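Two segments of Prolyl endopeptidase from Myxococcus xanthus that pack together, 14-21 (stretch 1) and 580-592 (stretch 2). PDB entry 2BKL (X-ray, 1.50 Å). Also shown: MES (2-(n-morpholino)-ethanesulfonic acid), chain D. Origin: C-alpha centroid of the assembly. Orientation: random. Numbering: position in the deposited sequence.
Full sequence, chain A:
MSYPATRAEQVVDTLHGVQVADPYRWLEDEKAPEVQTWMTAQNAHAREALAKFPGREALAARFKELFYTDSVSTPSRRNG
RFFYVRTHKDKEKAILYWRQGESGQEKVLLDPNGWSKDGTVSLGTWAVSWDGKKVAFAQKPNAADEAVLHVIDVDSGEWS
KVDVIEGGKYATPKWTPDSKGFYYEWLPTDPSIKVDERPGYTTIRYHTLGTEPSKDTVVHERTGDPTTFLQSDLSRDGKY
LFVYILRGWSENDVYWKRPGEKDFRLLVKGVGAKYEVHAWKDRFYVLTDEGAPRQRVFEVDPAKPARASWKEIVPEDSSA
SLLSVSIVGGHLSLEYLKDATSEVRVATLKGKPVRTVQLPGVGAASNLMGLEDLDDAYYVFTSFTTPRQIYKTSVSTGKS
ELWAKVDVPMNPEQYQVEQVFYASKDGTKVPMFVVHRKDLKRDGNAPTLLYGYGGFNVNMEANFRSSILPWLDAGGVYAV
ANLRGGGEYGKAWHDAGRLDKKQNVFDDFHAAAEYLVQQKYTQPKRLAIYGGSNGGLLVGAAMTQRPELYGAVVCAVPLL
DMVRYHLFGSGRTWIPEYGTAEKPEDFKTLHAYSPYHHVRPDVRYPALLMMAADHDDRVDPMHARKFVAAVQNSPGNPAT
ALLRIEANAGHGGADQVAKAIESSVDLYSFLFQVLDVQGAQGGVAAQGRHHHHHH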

ATOM      1  N   THR A  14      20.902 -27.717  -0.684  1.00 15.00           N
ATOM      2  CA  THR A  14      20.291 -28.511  -1.714  1.00 16.40           C
ATOM      3  C   THR A  14      18.816 -28.483  -1.461  1.00 14.90           C
ATOM      4  O   THR A  14      18.354 -28.996  -0.454  1.00 15.51           O
ATOM      5  N   LEU A  15      18.084 -27.867  -2.376  1.00 13.58           N
ATOM      6  CA  LEU A  15      16.649 -27.733  -2.268  1.00 13.23           C
ATOM      7  C   LEU A  15      16.017 -28.392  -3.481  1.00 11.49           C
ATOM      8  O   LEU A  15      16.305 -28.012  -4.614  1.00 10.40           O
ATOM      9  N   HIS A  16      15.193 -29.404  -3.243  1.00 12.98           N
ATOM     10  CA  HIS A  16      14.500 -30.125  -4.312  1.00 12.19           C
ATOM     11  C   HIS A  16      15.463 -30.589  -5.422  1.00 13.78           C
ATOM     12  O   HIS A  16      15.176 -30.459  -6.612  1.00 16.76           O
ATOM     13  N   GLY A  17      16.623 -31.072  -4.997  1.00 16.71           N
ATOM     14  CA  GLY A  17      17.610 -31.624  -5.906  1.00 16.87           C
ATOM     15  C   GLY A  17      18.551 -30.626  -6.549  1.00 18.10           C
ATOM     16  O   GLY A  17      19.415 -31.024  -7.332  1.00 19.99           O
ATOM     17  N   VAL A  18      18.407 -29.340  -6.215  1.00 14.26           N
ATOM     18  CA  VAL A  18      19.127 -28.257  -6.868  1.00 14.38           C
ATOM     19  C   VAL A  18      19.998 -27.536  -5.842  1.00 13.71           C
ATOM     20  O   VAL A  18      19.511 -27.170  -4.787  1.00 14.49           O
ATOM     21  N   GLN A  19      21.265 -27.307  -6.181  1.00 14.44           N
ATOM     22  CA  GLN A  19      22.182 -26.522  -5.361  1.00 16.66           C
ATOM     23  C   GLN A  19      21.840 -25.034  -5.469  1.00 15.14           C
ATOM     24  O   GLN A  19      21.719 -24.492  -6.576  1.00 16.50           O
ATOM     25  N   VAL A  20      21.667 -24.400  -4.322  1.00 10.77           N
ATOM     26  CA  VAL A  20      21.415 -22.957  -4.220  1.00 10.02           C
ATOM     27  C   VAL A  20      22.512 -22.338  -3.369  1.00  9.46           C
ATOM     28  O   VAL A  20      22.637 -22.658  -2.209  1.00  8.69           O
ATOM     29  N   ALA A  21      23.272 -21.417  -3.947  1.00  7.79           N
ATOM     30  CA  ALA A  21      24.332 -20.710  -3.241  1.00  8.05           C
ATOM     31  C   ALA A  21      23.799 -19.454  -2.551  1.00  7.78           C
ATOM     32  O   ALA A  21      22.973 -18.722  -3.105  1.00  8.79           O
ATOM     33  N   THR A 580       5.788 -20.788  -2.279  1.00  7.18           N
ATOM     34  CA  THR A 580       6.846 -20.981  -1.302  1.00  7.32           C
ATOM     35  C   THR A 580       7.866 -21.983  -1.813  1.00  8.27           C
ATOM     36  O   THR A 580       7.507 -23.066  -2.289  1.00  7.15           O
ATOM     37  N   ALA A 581       9.139 -21.655  -1.640  1.00  6.52           N
ATOM     38  CA  ALA A 581      10.188 -22.566  -2.026  1.00  7.49           C
ATOM     39  C   ALA A 581      10.203 -23.868  -1.236  1.00  8.07           C
ATOM     40  O   ALA A 581      10.960 -24.780  -1.589  1.00  9.87           O
ATOM     41  N   GLU A 582       9.379 -23.977  -0.205  1.00  7.20           N
ATOM     42  CA  GLU A 582       9.197 -25.240   0.498  1.00  8.81           C
ATOM     43  C   GLU A 582       8.571 -26.315  -0.411  1.00  9.62           C
ATOM     44  O   GLU A 582       8.696 -27.512  -0.136  1.00 12.99           O
ATOM     45  N   LYS A 583       7.889 -25.895  -1.472  1.00  9.28           N
ATOM     46  CA  LYS A 583       7.226 -26.806  -2.421  1.00 11.34           C
ATOM     47  C   LYS A 583       8.005 -26.869  -3.733  1.00 11.59           C
ATOM     48  O   LYS A 583       8.474 -25.844  -4.213  1.00 11.35           O
ATOM     49  N   PRO A 584       8.171 -28.049  -4.331  1.00 12.50           N
ATOM     50  CA  PRO A 584       9.068 -28.189  -5.493  1.00 11.63           C
ATOM     51  C   PRO A 584       8.710 -27.339  -6.709  1.00 11.09           C
ATOM     52  O   PRO A 584       9.615 -26.744  -7.319  1.00 11.14           O
ATOM     53  N   GLU A 585       7.434 -27.313  -7.096  1.00 12.19           N
ATOM     54  CA  GLU A 585       7.041 -26.563  -8.290  1.00 13.16           C
ATOM     55  C   GLU A 585       7.181 -25.064  -8.029  1.00 10.34           C
ATOM     56  O   GLU A 585       7.611 -24.316  -8.908  1.00 11.07           O
ATOM     57  N   ASP A 586       6.791 -24.635  -6.833  1.00 10.22           N
ATOM     58  CA  ASP A 586       6.924 -23.228  -6.482  1.00  8.98           C
ATOM     59  C   ASP A 586       8.388 -22.825  -6.493  1.00  8.72           C
ATOM     60  O   ASP A 586       8.731 -21.714  -6.911  1.00  8.68           O
ATOM     61  N   PHE A 587       9.255 -23.687  -5.956  1.00  8.11           N
ATOM     62  CA  PHE A 587      10.683 -23.404  -5.930  1.00  7.38           C
ATOM     63  C   PHE A 587      11.220 -23.143  -7.320  1.00  8.04           C
ATOM     64  O   PHE A 587      12.004 -22.225  -7.512  1.00  7.56           O
ATOM     65  N   LYS A 588      10.830 -23.958  -8.294  1.00  9.06           N
ATOM     66  CA  LYS A 588      11.352 -23.789  -9.644  1.00  9.95           C
ATOM     67  C   LYS A 588      11.009 -22.380 -10.167  1.00 10.44           C
ATOM     68  O   LYS A 588      11.854 -21.684 -10.714  1.00  9.45           O
ATOM     69  N   THR A 589       9.770 -21.963  -9.952  1.00  8.69           N
ATOM     70  CA  THR A 589       9.339 -20.639 -10.350  1.00  7.41           C
ATOM     71  C   THR A 589      10.122 -19.531  -9.658  1.00  6.47           C
ATOM     72  O   THR A 589      10.607 -18.620 -10.298  1.00  7.70           O
ATOM     73  N   LEU A 590      10.203 -19.600  -8.335  1.00  5.38           N
ATOM     74  CA  LEU A 590      10.855 -18.559  -7.535  1.00  5.53           C
ATOM     75  C   LEU A 590      12.338 -18.473  -7.827  1.00  6.35           C
ATOM     76  O   LEU A 590      12.884 -17.373  -7.962  1.00  7.97           O
ATOM     77  N   HIS A 591      13.004 -19.607  -7.913  1.00  7.62           N
ATOM     78  CA  HIS A 591      14.435 -19.633  -8.121  1.00  8.01           C
ATOM     79  C   HIS A 591      14.771 -19.048  -9.471  1.00  8.57           C
ATOM     80  O   HIS A 591      15.797 -18.403  -9.601  1.00 10.47           O
ATOM     81  N   ALA A 592      13.876 -19.181 -10.460  1.00  7.88           N
ATOM     82  CA  ALA A 592      14.154 -18.684 -11.791  1.00  8.96           C
ATOM     83  C   ALA A 592      14.236 -17.166 -11.852  1.00 10.08           C
ATOM     84  O   ALA A 592      14.934 -16.633 -12.699  1.00 10.03           O
TER

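The contact joins a β-hairpin to the start of a helix 565 or more residues away in sequence, and buries 376 Å² summed over both sides. In the hairpin, a type I' turn from L15 to V18 is closed by backbone hydrogen bonds in both directions, L15 N to V18 O at 2.9 Å and V18 N to L15 O at 3.0 Å. The CA-to-CB bonds of L15, H16, V18 and V20 point toward the other stretch; F587 and H591, one helical turn apart, point back at them.

The apolar contacts centre on F587, whose chi1 of 167° (t) and chi2 of 74° carry its ring out to the hairpin. L15 (chi1 m, chi2 t) sets its CB over one face of that ring, L15 CB being 4.1 Å from F587 CE1. Two valines, both with chi1 t, meet the ring edge near its plane: V18 CB is 3.8 Å from F587 CE2, and V20 CG2 is 3.7 Å from F587 CZ. V20 CG2 is shared, since it also sits over a face of the H591 ring, 4.2 Å from the centroid and 24° off the normal, a CH-pi geometry. V18 CG1 reaches H591 CE1 at 4.0 Å.

H16 supplies the one direct hydrogen bond between the stretches. With chi1 m and chi2 at -71°, its ring reaches the loop that leads into the helix, meeting A581 O and E582 O with its edge, and H16 NE2 donates to A581 O at 2.8 Å with an N-H...acceptor angle of 151°. This acceptor lies near the ring plane, as expected for an imidazole donor. H16 CE1 is also 3.3 Å from E582 O. Over one face, P584 CA stands 3.7 Å from the H16 centroid and only 9° off the normal, a well-centred CH-pi contact. The H16 and F587 rings form an oblique pair, with centroids 5.4 Å apart and planes at 44°; H16 CD2 approaches F587 CB to 3.6 Å.

A MES molecule, probably from the crystallisation liquor, adds a polar bridge at the far end of the contact. H591 (chi1 t, chi2 -149°) donates from NE2 to MES O2S at 2.8 Å and 171°, nearly linear and near the ring plane. The backbone A21 N donates to MES O3S at 2.9 Å and 160°. One sulfonate thus links helix and strand beside V20, whose CG1 is 3.7 Å from MES O2S.

On the outer side of the hairpin, T14 OG1 donates to Q19 OE1 at a very short 2.4 Å; the CA-to-CB bonds of both residues point away from the other stretch.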

ATOM      1  CB  THR A  14      20.789 -29.948  -1.662  1.00 17.87           C
ATOM      2  OG1 THR A  14      22.211 -29.962  -1.825  1.00 21.79           O
ATOM      3  CG2 THR A  14      20.289 -30.715  -2.868  1.00 20.58           C
ATOM      4  CB  LEU A  15      16.284 -26.241  -2.211  1.00 15.29           C
ATOM      5  CG  LEU A  15      17.103 -25.450  -1.173  1.00 16.26           C
ATOM      6  CD1 LEU A  15      16.803 -23.967  -1.253  1.00 17.40           C
ATOM      7  CD2 LEU A  15      16.825 -25.955   0.235  1.00 16.16           C
ATOM      8  CB  HIS A  16      13.368 -29.259  -4.876  1.00 13.17           C
ATOM      9  CG  HIS A  16      12.494 -28.671  -3.813  1.00 12.87           C
ATOM     10  ND1 HIS A  16      11.609 -29.426  -3.071  1.00 13.66           N
ATOM     11  CD2 HIS A  16      12.402 -27.402  -3.332  1.00 11.86           C
ATOM     12  CE1 HIS A  16      10.991 -28.649  -2.198  1.00 13.83           C
ATOM     13  NE2 HIS A  16      11.451 -27.414  -2.338  1.00 13.42           N
ATOM     14  CB  VAL A  18      18.131 -27.216  -7.448  1.00 14.43           C
ATOM     15  CG1 VAL A  18      18.873 -25.989  -7.966  1.00 14.03           C
ATOM     16  CG2 VAL A  18      17.283 -27.836  -8.547  1.00 14.64           C
ATOM     17  CB  GLN A  19      23.630 -26.728  -5.813  1.00 18.15           C
ATOM     18  CG  GLN A  19      24.100 -28.173  -5.765  1.00 22.57           C
ATOM     19  CD  GLN A  19      24.096 -28.729  -4.366  1.00 22.11           C
ATOM     20  OE1 GLN A  19      23.229 -29.525  -4.008  1.00 27.27           O
ATOM     21  NE2 GLN A  19      25.064 -28.305  -3.559  1.00 26.08           N
ATOM     22  CB  VAL A  20      20.045 -22.675  -3.589  1.00 10.22           C
ATOM     23  CG1 VAL A  20      19.762 -21.173  -3.485  1.00  9.21           C
ATOM     24  CG2 VAL A  20      18.949 -23.360  -4.379  1.00 11.07           C
ATOM     25  CB  ALA A  21      25.457 -20.363  -4.198  1.00 10.14           C
ATOM     26  CB  THR A 580       6.320 -21.478   0.046  1.00  7.35           C
ATOM     27  OG1 THR A 580       7.430 -21.903   0.857  1.00  8.89           O
ATOM     28  CG2 THR A 580       5.345 -22.655  -0.082  1.00  9.15           C
ATOM     29  CB  ALA A 581      11.522 -21.863  -1.940  1.00  8.66           C
ATOM     30  CB  GLU A 582       8.325 -25.058   1.750  1.00  8.39           C
ATOM     31  CG  GLU A 582       9.005 -24.188   2.814  1.00 11.33           C
ATOM     32  CD  GLU A 582       8.066 -23.580   3.841  1.00 11.43           C
ATOM     33  OE1 GLU A 582       7.017 -23.005   3.425  1.00 13.01           O
ATOM     34  OE2 GLU A 582       8.422 -23.641   5.054  1.00 14.12           O
ATOM     35  CB  LYS A 583       5.788 -26.346  -2.686  1.00 14.25           C
ATOM     36  CG  LYS A 583       4.923 -26.451  -1.442  1.00 18.61           C
ATOM     37  CD  LYS A 583       3.514 -25.906  -1.651  1.00 19.96           C
ATOM     38  CE  LYS A 583       2.781 -25.726  -0.306  1.00 22.78           C
ATOM     39  NZ  LYS A 583       2.083 -24.382  -0.168  1.00 24.65           N
ATOM     40  CB  PRO A 584       8.984 -29.686  -5.858  1.00 13.35           C
ATOM     41  CG  PRO A 584       7.807 -30.215  -5.110  1.00 14.64           C
ATOM     42  CD  PRO A 584       7.570 -29.326  -3.920  1.00 12.73           C
ATOM     43  CB  GLU A 585       5.618 -26.912  -8.759  1.00 17.17           C
ATOM     44  CG  GLU A 585       5.494 -28.262  -9.497  1.00 21.96           C
ATOM     45  CD  GLU A 585       6.557 -28.494 -10.589  1.00 23.44           C
ATOM     46  OE1 GLU A 585       6.770 -27.616 -11.476  1.00 28.94           O
ATOM     47  OE2 GLU A 585       7.180 -29.585 -10.571  1.00 30.25           O
ATOM     48  CB  ASP A 586       6.405 -22.923  -5.079  1.00  9.40           C
ATOM     49  CG  ASP A 586       4.900 -23.073  -4.908  1.00 12.79           C
ATOM     50  OD1 ASP A 586       4.202 -23.556  -5.835  1.00 16.69           O
ATOM     51  OD2 ASP A 586       4.356 -22.729  -3.824  1.00 10.36           O
ATOM     52  CB  PHE A 587      11.462 -24.577  -5.279  1.00  8.39           C
ATOM     53  CG  PHE A 587      12.948 -24.506  -5.487  1.00  8.29           C
ATOM     54  CD1 PHE A 587      13.717 -23.593  -4.791  1.00  9.00           C
ATOM     55  CD2 PHE A 587      13.575 -25.334  -6.402  1.00  9.60           C
ATOM     56  CE1 PHE A 587      15.095 -23.514  -4.997  1.00  8.98           C
ATOM     57  CE2 PHE A 587      14.946 -25.238  -6.627  1.00  8.93           C
ATOM     58  CZ  PHE A 587      15.705 -24.345  -5.895  1.00  8.55           C
ATOM     59  CB  LYS A 588      10.813 -24.843 -10.598  1.00 14.61           C
ATOM     60  CG  LYS A 588      11.387 -24.709 -11.988  1.00 18.43           C
ATOM     61  CD  LYS A 588      11.178 -25.978 -12.797  1.00 21.03           C
ATOM     62  CE  LYS A 588      11.827 -25.845 -14.184  1.00 21.99           C
ATOM     63  NZ  LYS A 588      11.203 -24.737 -14.958  1.00 26.35           N
ATOM     64  CB  THR A 589       7.835 -20.489 -10.017  1.00  8.13           C
ATOM     65  OG1 THR A 589       7.074 -21.340 -10.906  1.00 11.58           O
ATOM     66  CG2 THR A 589       7.318 -19.060 -10.249  1.00 10.14           C
ATOM     67  CB  LEU A 590      10.603 -18.840  -6.058  1.00  5.27           C
ATOM     68  CG  LEU A 590       9.154 -18.707  -5.608  1.00  5.45           C
ATOM     69  CD1 LEU A 590       8.929 -19.525  -4.336  1.00  7.43           C
ATOM     70  CD2 LEU A 590       8.803 -17.240  -5.422  1.00  8.19           C
ATOM     71  CB  HIS A 591      14.974 -21.057  -7.963  1.00  8.26           C
ATOM     72  CG  HIS A 591      16.470 -21.141  -7.883  1.00  7.76           C
ATOM     73  ND1 HIS A 591      17.168 -22.234  -8.349  1.00 12.18           N
ATOM     74  CD2 HIS A 591      17.390 -20.300  -7.356  1.00  7.79           C
ATOM     75  CE1 HIS A 591      18.459 -22.046  -8.146  1.00 11.52           C
ATOM     76  NE2 HIS A 591      18.624 -20.894  -7.522  1.00  9.50           N
ATOM     77  CB  ALA A 592      13.130 -19.197 -12.748  1.00  8.02           C
TER
HETATM   78  O1  MES D1678      25.703 -16.015 -11.377  1.00 29.88           O
HETATM   79  C2  MES D1678      24.804 -15.613 -10.322  1.00 28.01           C
HETATM   80  C3  MES D1678      24.576 -16.665  -9.233  1.00 27.83           C
HETATM   81  N4  MES D1678      24.500 -18.009  -9.819  1.00 27.57           N
HETATM   82  C5  MES D1678      25.321 -18.334 -10.993  1.00 29.79           C
HETATM   83  C6  MES D1678      26.376 -17.244 -11.145  1.00 30.73           C
HETATM   84  C7  MES D1678      24.249 -19.118  -8.891  1.00 23.90           C
HETATM   85  C8  MES D1678      22.957 -18.883  -8.084  1.00 20.68           C
HETATM   86  S   MES D1678      22.315 -20.360  -7.584  1.00 18.26           S
HETATM   87  O1S MES D1678      21.891 -21.111  -8.787  1.00 19.31           O
HETATM   88  O2S MES D1678      21.154 -20.095  -6.710  1.00 16.37           O
HETATM   89  O3S MES D1678      23.408 -21.064  -6.848  1.00 18.40           O